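Local structure of histidinol-phosphatase (Bordetella pertussis, 3FVV) at residues H81-R90 with F120-A128; C111-S119 with S155-V164. The protein probably removes the phosphate from histidinol phosphate to give histidinol in histidine biosynthesis, as a magnesium-dependent hydrolase of the haloacid dehalogenase superfamily. All coordinates share one frame; numbering follows the deposited sequence.

Contact 1. Residues H81-R90 with F120-A128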
loop_
_atom_site.group_PDB
_atom_site.type_symbol
_atom_site.label_atom_id
_atom_site.label_comp_id
_atom_site.label_asym_id
_atom_site.label_seq_id
_atom_site.Cartn_x
_atom_site.Cartn_y
_atom_site.Cartn_z
ATOM N N HIS A 81 6.301 15.329 -3.592
ATOM C CA HIS A 81 5.805 14.367 -2.635
ATOM C C HIS A 81 5.794 14.921 -1.202
ATOM O O HIS A 81 4.919 14.636 -0.465
ATOM C CB HIS A 81 6.545 13.054 -2.762
ATOM C CG HIS A 81 5.961 11.972 -1.928
ATOM N ND1 HIS A 81 5.025 11.070 -2.410
ATOM C CD2 HIS A 81 6.127 11.676 -0.634
ATOM C CE1 HIS A 81 4.670 10.252 -1.440
ATOM N NE2 HIS A 81 5.318 10.599 -0.352
ATOM N N GLU A 82 6.782 15.698 -0.813
ATOM C CA GLU A 82 6.725 16.336 0.499
ATOM C C GLU A 82 5.514 17.216 0.654
ATOM O O GLU A 82 4.869 17.222 1.652
ATOM C CB GLU A 82 7.982 17.169 0.818
ATOM C CG GLU A 82 9.265 16.380 0.876
ATOM C CD GLU A 82 10.520 17.256 0.826
ATOM O OE1 GLU A 82 10.410 18.486 0.969
ATOM O OE2 GLU A 82 11.632 16.725 0.591
ATOM N N GLU A 83 5.161 17.957 -0.369
ATOM C CA GLU A 83 3.969 18.765 -0.290
ATOM C C GLU A 83 2.721 17.883 -0.142
ATOM O O GLU A 83 1.815 18.225 0.566
ATOM C CB GLU A 83 3.909 19.631 -1.574
ATOM C CG GLU A 83 2.639 20.467 -1.714
ATOM C CD GLU A 83 2.568 21.110 -3.140
ATOM O OE1 GLU A 83 3.655 21.357 -3.738
ATOM O OE2 GLU A 83 1.437 21.289 -3.673
ATOM N N PHE A 84 2.680 16.774 -0.886
ATOM C CA PHE A 84 1.647 15.764 -0.805
ATOM C C PHE A 84 1.540 15.198 0.608
ATOM O O PHE A 84 0.442 14.992 1.116
ATOM C CB PHE A 84 1.961 14.656 -1.816
ATOM C CG PHE A 84 1.030 13.450 -1.778
ATOM C CD1 PHE A 84 -0.320 13.584 -2.109
ATOM C CD2 PHE A 84 1.513 12.218 -1.502
ATOM C CE1 PHE A 84 -1.175 12.530 -2.131
ATOM C CE2 PHE A 84 0.653 11.066 -1.507
ATOM C CZ PHE A 84 -0.687 11.229 -1.835
ATOM N N MET A 85 2.685 14.933 1.213
ATOM C CA MET A 85 2.656 14.385 2.567
ATOM C C MET A 85 2.042 15.401 3.495
ATOM O O MET A 85 1.138 15.069 4.258
ATOM C CB MET A 85 4.047 14.026 3.098
ATOM C CG MET A 85 4.603 12.736 2.558
ATOM S SD MET A 85 3.719 11.213 3.017
ATOM C CE MET A 85 4.219 11.184 4.771
ATOM N N ARG A 86 2.489 16.656 3.373
ATOM C CA ARG A 86 2.041 17.739 4.268
ATOM C C ARG A 86 0.553 18.079 4.121
ATOM O O ARG A 86 -0.113 18.414 5.110
ATOM C CB ARG A 86 2.909 18.977 3.963
ATOM C CG ARG A 86 2.470 20.264 4.499
ATOM C CD ARG A 86 3.389 21.517 4.030
ATOM N NE ARG A 86 4.773 21.080 4.074
ATOM C CZ ARG A 86 5.582 20.871 3.020
ATOM N NH1 ARG A 86 5.258 21.205 1.771
ATOM N NH2 ARG A 86 6.776 20.383 3.242
ATOM N N ASP A 87 0.031 18.038 2.896
ATOM C CA ASP A 87 -1.305 18.611 2.576
ATOM C C ASP A 87 -2.362 17.509 2.455
ATOM O O ASP A 87 -3.533 17.756 2.651
ATOM C CB ASP A 87 -1.297 19.397 1.244
ATOM C CG ASP A 87 -0.485 20.669 1.330
ATOM O OD1 ASP A 87 -0.100 20.985 2.464
ATOM O OD2 ASP A 87 -0.243 21.345 0.303
ATOM N N VAL A 88 -1.956 16.299 2.103
ATOM C CA VAL A 88 -2.913 15.208 1.949
ATOM C C VAL A 88 -2.718 14.076 2.966
ATOM O O VAL A 88 -3.620 13.701 3.677
ATOM C CB VAL A 88 -2.834 14.637 0.510
ATOM C CG1 VAL A 88 -3.905 13.486 0.318
ATOM C CG2 VAL A 88 -3.032 15.729 -0.492
ATOM N N ILE A 89 -1.534 13.501 3.042
ATOM C CA ILE A 89 -1.403 12.301 3.837
ATOM C C ILE A 89 -1.438 12.632 5.329
ATOM O O ILE A 89 -2.283 12.087 6.072
ATOM C CB ILE A 89 -0.147 11.483 3.463
ATOM C CG1 ILE A 89 -0.231 11.026 1.980
ATOM C CG2 ILE A 89 -0.000 10.272 4.380
ATOM C CD1 ILE A 89 -1.387 10.053 1.624
ATOM N N ARG A 90 -0.531 13.492 5.778
ATOM C CA ARG A 90 -0.405 13.755 7.213
ATOM C C ARG A 90 -1.709 14.093 7.927
ATOM O O ARG A 90 -1.980 13.540 8.972
ATOM C CB ARG A 90 0.576 14.871 7.520
ATOM C CG ARG A 90 1.920 14.442 7.420
ATOM C CD ARG A 90 2.796 14.889 8.584
ATOM N NE ARG A 90 3.917 13.964 8.586
ATOM C CZ ARG A 90 4.101 12.992 9.480
ATOM N NH1 ARG A 90 5.146 12.211 9.350
ATOM N NH2 ARG A 90 3.280 12.800 10.500
ATOM N N PHE A 120 7.894 4.537 -4.196
ATOM C CA PHE A 120 8.189 5.945 -4.184
ATOM C C PHE A 120 7.122 6.732 -3.393
ATOM O O PHE A 120 7.428 7.599 -2.586
ATOM C CB PHE A 120 8.321 6.561 -5.601
ATOM C CG PHE A 120 8.531 8.042 -5.547
ATOM C CD1 PHE A 120 9.771 8.561 -5.221
ATOM C CD2 PHE A 120 7.472 8.913 -5.663
ATOM C CE1 PHE A 120 9.962 9.946 -5.093
ATOM C CE2 PHE A 120 7.671 10.292 -5.514
ATOM C CZ PHE A 120 8.906 10.775 -5.238
ATOM N N VAL A 121 5.877 6.429 -3.658
ATOM C CA VAL A 121 4.757 7.073 -2.987
ATOM C C VAL A 121 4.633 6.653 -1.534
ATOM O O VAL A 121 4.294 7.468 -0.717
ATOM C CB VAL A 121 3.407 6.823 -3.775
ATOM C CG1 VAL A 121 2.177 7.307 -2.969
ATOM C CG2 VAL A 121 3.486 7.502 -5.151
ATOM N N THR A 122 4.970 5.424 -1.184
ATOM C CA THR A 122 4.676 4.929 0.162
ATOM C C THR A 122 5.832 4.864 1.142
ATOM O O THR A 122 5.604 4.715 2.311
ATOM C CB THR A 122 4.006 3.537 0.108
ATOM O OG1 THR A 122 4.752 2.670 -0.760
ATOM C CG2 THR A 122 2.548 3.667 -0.431
ATOM N N ALA A 123 7.064 4.932 0.665
ATOM C CA ALA A 123 8.233 4.921 1.584
ATOM C C ALA A 123 8.131 5.937 2.724
ATOM O O ALA A 123 8.281 5.568 3.882
ATOM C CB ALA A 123 9.564 5.023 0.809
ATOM N N PRO A 124 7.827 7.201 2.440
ATOM C CA PRO A 124 7.735 8.182 3.568
ATOM C C PRO A 124 6.519 7.951 4.480
ATOM O O PRO A 124 6.496 8.421 5.583
ATOM C CB PRO A 124 7.607 9.556 2.872
ATOM C CG PRO A 124 8.250 9.312 1.509
ATOM C CD PRO A 124 7.858 7.871 1.140
ATOM N N ILE A 125 5.515 7.240 3.988
ATOM C CA ILE A 125 4.322 6.894 4.777
ATOM C C ILE A 125 4.644 5.771 5.765
ATOM O O ILE A 125 4.196 5.817 6.925
ATOM C CB ILE A 125 3.172 6.454 3.859
ATOM C CG1 ILE A 125 2.900 7.548 2.801
ATOM C CG2 ILE A 125 1.921 6.140 4.707
ATOM C CD1 ILE A 125 1.725 7.341 1.909
ATOM N N ALA A 126 5.412 4.764 5.331
ATOM C CA ALA A 126 5.918 3.778 6.290
ATOM C C ALA A 126 6.734 4.433 7.374
ATOM O O ALA A 126 6.562 4.146 8.596
ATOM C CB ALA A 126 6.687 2.685 5.619
ATOM N N ARG A 127 7.641 5.304 6.972
ATOM C CA ARG A 127 8.389 6.079 7.941
ATOM C C ARG A 127 7.487 6.913 8.881
ATOM O O ARG A 127 7.772 7.029 10.093
ATOM C CB ARG A 127 9.360 6.996 7.203
ATOM C CG ARG A 127 10.144 7.960 8.064
ATOM C CD ARG A 127 10.998 8.773 7.142
ATOM N NE ARG A 127 11.516 9.999 7.728
ATOM C CZ ARG A 127 12.776 10.199 8.123
ATOM N NH1 ARG A 127 13.704 9.223 8.056
ATOM N NH2 ARG A 127 13.112 11.389 8.593
ATOM N N ALA A 128 6.423 7.510 8.359
ATOM C CA ALA A 128 5.521 8.289 9.239
ATOM C C ALA A 128 4.889 7.442 10.341
ATOM O O ALA A 128 4.547 7.963 11.400
ATOM C CB ALA A 128 4.433 9.028 8.434
#
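His81 and Met85 project from helix 74-89 onto the kinked helix 119-128, whose short segment crosses theirs at -50° with the axes 10.6 Å apart. The His81 side chain can be followed outward atom by atom. Its CB lies 4.1 Å from Phe120 CE2, and the two ring planes are inclined at 70°, an oblique pair. With chi1 at -172°, CG lies opposite the backbone N and the imidazole reaches across to the other helix. There CD2 lies 3.8 Å from Pro124 CG, while CE1 at the tip is 2.9 Å from Val121 O, which sits near the ring plane at its edge. Phe120 O lies over one face. NE2 is 3.3 Å from Val121 O, but at too poor an angle for a hydrogen bond; the CE1 approach is unusually short, and its reading as a C-H...O contact is doubtful.

One turn on, Met85 bends at chi2 and chi3, laying SD 3.8 Å from Ile125 CG1 and bringing CE over the Pro124 carbonyl. Deeper in, Ile89 CD1 meets Ile125 CD1 at 4.1 Å, the two side chains crossing at about a right angle. Trp24 of helix 20-30 packs against His81, Phe84 and Val121.

Proline has no N-H at 124, and Ile125 N bonds only weakly, to Thr122 O. At this kink Phe120 O and Val121 O therefore lack their usual helical donors, and both carbonyls face the imidazole. The chemistry is thus an imidazole set against two carbonyls at a helix break, which may polarise it, continued by apolar contacts, with no hydrogen bond across.

Contact 2. Residues C111-S119 with S155-V164. With SO4 (sulfate ion), chain C.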
loop_
_atom_site.group_PDB
_atom_site.type_symbol
_atom_site.label_atom_id
_atom_site.label_comp_id
_atom_site.label_asym_id
_atom_site.label_seq_id
_atom_site.Cartn_x
_atom_site.Cartn_y
_atom_site.Cartn_z
ATOM N N CYS A 111 7.558 -5.500 12.116
ATOM C CA CYS A 111 6.443 -4.785 11.442
ATOM C C CYS A 111 6.825 -4.305 10.029
ATOM O O CYS A 111 7.905 -3.789 9.817
ATOM C CB CYS A 111 6.011 -3.562 12.250
ATOM S SG CYS A 111 5.405 -4.003 13.879
ATOM N N ALA A 112 5.880 -4.477 9.087
ATOM C CA ALA A 112 6.046 -4.125 7.689
ATOM C C ALA A 112 4.712 -3.608 7.157
ATOM O O ALA A 112 3.605 -4.122 7.511
ATOM C CB ALA A 112 6.479 -5.361 6.856
ATOM N N LEU A 113 4.833 -2.614 6.284
ATOM C CA LEU A 113 3.748 -2.124 5.471
ATOM C C LEU A 113 3.772 -2.870 4.127
ATOM O O LEU A 113 4.823 -2.920 3.451
ATOM C CB LEU A 113 3.876 -0.605 5.312
ATOM C CG LEU A 113 2.729 0.246 4.780
ATOM C CD1 LEU A 113 1.533 0.328 5.707
ATOM C CD2 LEU A 113 3.234 1.697 4.487
ATOM N N VAL A 114 2.624 -3.483 3.782
ATOM C CA VAL A 114 2.511 -4.271 2.563
ATOM C C VAL A 114 1.415 -3.700 1.680
ATOM O O VAL A 114 0.204 -3.860 1.986
ATOM C CB VAL A 114 2.211 -5.776 2.876
ATOM C CG1 VAL A 114 2.470 -6.614 1.602
ATOM C CG2 VAL A 114 3.059 -6.274 4.051
ATOM N N THR A 115 1.819 -3.058 0.585
ATOM C CA THR A 115 0.918 -2.221 -0.181
ATOM C C THR A 115 1.191 -2.251 -1.689
ATOM O O THR A 115 2.338 -2.257 -2.117
ATOM C CB THR A 115 1.019 -0.744 0.349
ATOM O OG1 THR A 115 0.221 0.120 -0.458
ATOM C CG2 THR A 115 2.459 -0.265 0.328
ATOM N N ALA A 116 0.112 -2.226 -2.483
ATOM C CA ALA A 116 0.204 -2.163 -3.941
ATOM C C ALA A 116 0.616 -0.779 -4.373
ATOM O O ALA A 116 1.087 -0.618 -5.481
ATOM C CB ALA A 116 -1.115 -2.511 -4.618
ATOM N N THR A 117 0.420 0.235 -3.537
ATOM C CA THR A 117 0.792 1.589 -3.967
ATOM C C THR A 117 2.339 1.656 -3.999
ATOM O O THR A 117 3.002 1.205 -3.099
ATOM C CB THR A 117 0.095 2.663 -3.140
ATOM O OG1 THR A 117 -1.325 2.612 -3.386
ATOM C CG2 THR A 117 0.591 4.103 -3.500
ATOM N N ASN A 118 2.889 2.195 -5.077
ATOM C CA ASN A 118 4.328 2.094 -5.335
ATOM C C ASN A 118 5.220 2.685 -4.238
ATOM O O ASN A 118 4.831 3.675 -3.547
ATOM C CB ASN A 118 4.661 2.638 -6.739
ATOM C CG ASN A 118 4.699 4.152 -6.820
ATOM O OD1 ASN A 118 5.684 4.755 -6.392
ATOM N ND2 ASN A 118 3.696 4.763 -7.474
ATOM N N SER A 119 6.394 2.049 -4.067
ATOM C CA SER A 119 7.328 2.399 -3.022
ATOM C C SER A 119 7.860 3.864 -3.047
ATOM O O SER A 119 8.164 4.407 -2.008
ATOM C CB SER A 119 8.497 1.400 -2.943
ATOM O OG SER A 119 9.223 1.402 -4.156
ATOM N N SER A 155 3.201 -5.978 -5.416
ATOM C CA SER A 155 2.692 -6.269 -4.078
ATOM C C SER A 155 1.176 -6.093 -4.105
ATOM O O SER A 155 0.594 -5.186 -3.532
ATOM C CB SER A 155 3.388 -5.393 -3.052
ATOM O OG SER A 155 3.199 -5.962 -1.783
ATOM N N PHE A 156 0.562 -7.001 -4.842
ATOM C CA PHE A 156 -0.874 -6.922 -5.144
ATOM C C PHE A 156 -1.442 -8.323 -5.232
ATOM O O PHE A 156 -0.881 -9.201 -5.884
ATOM C CB PHE A 156 -1.108 -6.138 -6.426
ATOM C CG PHE A 156 -2.551 -6.012 -6.814
ATOM C CD1 PHE A 156 -3.402 -5.246 -6.089
ATOM C CD2 PHE A 156 -3.033 -6.656 -7.970
ATOM C CE1 PHE A 156 -4.768 -5.119 -6.454
ATOM C CE2 PHE A 156 -4.357 -6.522 -8.383
ATOM C CZ PHE A 156 -5.238 -5.738 -7.607
ATOM N N ARG A 157 -2.539 -8.522 -4.525
ATOM C CA ARG A 157 -3.168 -9.817 -4.460
ATOM C C ARG A 157 -2.184 -10.921 -4.044
ATOM O O ARG A 157 -1.556 -10.827 -2.996
ATOM C CB ARG A 157 -3.841 -10.136 -5.798
ATOM C CG ARG A 157 -4.925 -9.200 -6.132
ATOM C CD ARG A 157 -5.775 -9.749 -7.264
ATOM N NE ARG A 157 -6.994 -8.942 -7.392
ATOM C CZ ARG A 157 -7.454 -8.384 -8.528
ATOM N NH1 ARG A 157 -6.827 -8.552 -9.700
ATOM N NH2 ARG A 157 -8.580 -7.654 -8.513
ATOM N N GLU A 158 -2.057 -11.963 -4.867
ATOM C CA GLU A 158 -1.184 -13.080 -4.539
ATOM C C GLU A 158 0.276 -12.612 -4.487
ATOM O O GLU A 158 1.107 -13.252 -3.866
ATOM C CB GLU A 158 -1.301 -14.270 -5.554
ATOM C CG GLU A 158 -2.670 -14.467 -6.290
ATOM C CD GLU A 158 -2.789 -13.643 -7.625
ATOM O OE1 GLU A 158 -1.977 -13.855 -8.584
ATOM O OE2 GLU A 158 -3.722 -12.800 -7.739
ATOM N N GLY A 159 0.609 -11.530 -5.211
ATOM C CA GLY A 159 1.956 -10.973 -5.147
ATOM C C GLY A 159 2.365 -10.513 -3.756
ATOM O O GLY A 159 3.556 -10.532 -3.422
ATOM N N LYS A 160 1.406 -10.067 -2.940
ATOM C CA LYS A 160 1.750 -9.689 -1.576
ATOM C C LYS A 160 2.326 -10.898 -0.847
ATOM O O LYS A 160 3.281 -10.744 -0.079
ATOM C CB LYS A 160 0.566 -9.134 -0.827
ATOM C CG LYS A 160 0.113 -7.789 -1.347
ATOM C CD LYS A 160 -0.668 -6.995 -0.273
ATOM C CE LYS A 160 -1.065 -5.634 -0.826
ATOM N NZ LYS A 160 -1.870 -4.837 0.145
ATOM N N VAL A 161 1.802 -12.098 -1.131
ATOM C CA VAL A 161 2.289 -13.312 -0.469
ATOM C C VAL A 161 3.709 -13.634 -0.889
ATOM O O VAL A 161 4.606 -13.795 -0.027
ATOM C CB VAL A 161 1.311 -14.552 -0.595
ATOM C CG1 VAL A 161 1.824 -15.748 0.299
ATOM C CG2 VAL A 161 -0.099 -14.160 -0.192
ATOM N N VAL A 162 3.937 -13.686 -2.195
ATOM C CA VAL A 162 5.277 -13.886 -2.741
ATOM C C VAL A 162 6.285 -12.850 -2.140
ATOM O O VAL A 162 7.319 -13.212 -1.576
ATOM C CB VAL A 162 5.215 -13.820 -4.312
ATOM C CG1 VAL A 162 6.604 -13.878 -4.985
ATOM C CG2 VAL A 162 4.332 -14.947 -4.834
ATOM N N ARG A 163 5.926 -11.562 -2.184
ATOM C CA ARG A 163 6.841 -10.535 -1.750
ATOM C C ARG A 163 7.160 -10.647 -0.263
ATOM O O ARG A 163 8.277 -10.465 0.141
ATOM C CB ARG A 163 6.278 -9.131 -2.100
ATOM C CG ARG A 163 6.332 -8.849 -3.566
ATOM C CD ARG A 163 7.821 -8.572 -4.034
ATOM N NE ARG A 163 8.387 -7.501 -3.215
ATOM C CZ ARG A 163 8.171 -6.195 -3.411
ATOM N NH1 ARG A 163 7.429 -5.778 -4.402
ATOM N NH2 ARG A 163 8.659 -5.288 -2.575
ATOM N N VAL A 164 6.166 -10.969 0.549
ATOM C CA VAL A 164 6.381 -11.104 1.962
ATOM C C VAL A 164 7.331 -12.290 2.180
ATOM O O VAL A 164 8.262 -12.211 3.001
ATOM C CB VAL A 164 5.039 -11.325 2.702
ATOM C CG1 VAL A 164 5.314 -11.792 4.085
ATOM C CG2 VAL A 164 4.193 -10.000 2.731
HETATM S S SO4 C . -3.077 -1.190 -0.827
HETATM O O1 SO4 C . -2.416 -0.597 0.397
HETATM O O2 SO4 C . -2.391 -2.440 -1.335
HETATM O O3 SO4 C . -4.477 -1.341 -0.466
HETATM O O4 SO4 C . -3.023 -0.249 -1.956
#
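The phosphate pocket of the haloacid dehalogenase fold, here holding a sulfate, is partly built where Thr115 and Ala116 at the end of strand 110-115 meet Lys160 of helix 158-170. Their positions match family motifs II and III. Lys160 runs extended beyond CG, its CD passing obliquely 3.7 Å from Val114 CG1, and delivers NZ to Val114 O and sulfate O2, besides its salt bridges to Asp10 and Asp190. Val114 O is 2.9 Å from NZ with a C=O...N angle of 125°; the nitrogen sits 39° out of the carbonyl plane, so the bond does not follow a lone pair. Sulfate O2 is also 2.9 Å from NZ.

That same O2 receives Ala116 N at 2.8 Å in an almost straight bond of 175°, so two donors grip one anion oxygen. Thr115 OG1 gives its proton to sulfate O1 at 2.9 Å and accepts Thr117 N at 3.1 Å, closing an ST turn that fixes the hydroxyl. Leu11 N and Asp12 N also bond to the sulfate.

Behind the polar tip, Val114 CG1 touches Val164 CG2 at 4.0 Å, while Ser155 OG, bonded to Ile135 O, lies close to the same methyl. Ala116 CB rests 3.9 Å from Phe156 CD1.

The Lys160 ammonium is thus held between acidic groups, a strand carbonyl and the anion. Backbone N-H groups, a hydroxyl and a lysine ammonium converging on a tetrahedral anion are consistent with a site that receives the substrate phosphate, the sulfate probably standing in for it.

Overall arrangement
The two contacts are interleaved along the chain: residues 111-119 of contact 2 run directly into residues 120-128 of contact 1, although the centres lie 18 Å apart. At this junction Thr122 OG1 is 3.3 Å from Thr117 O, a probable hydrogen bond, and Asn118 OD1 caps Val121 N. Ala126 CB also packs on Leu113 CD2 at 3.8 Å, seating the helix on its preceding strand. Contact 2 touches the bound sulfate, whereas the His81 imidazole of contact 1 lies well away from it. Contact 1 thus joins the helical insertion between strands 5-9 and 110-115 to the core, through the helix that follows the sulfate-binding loop.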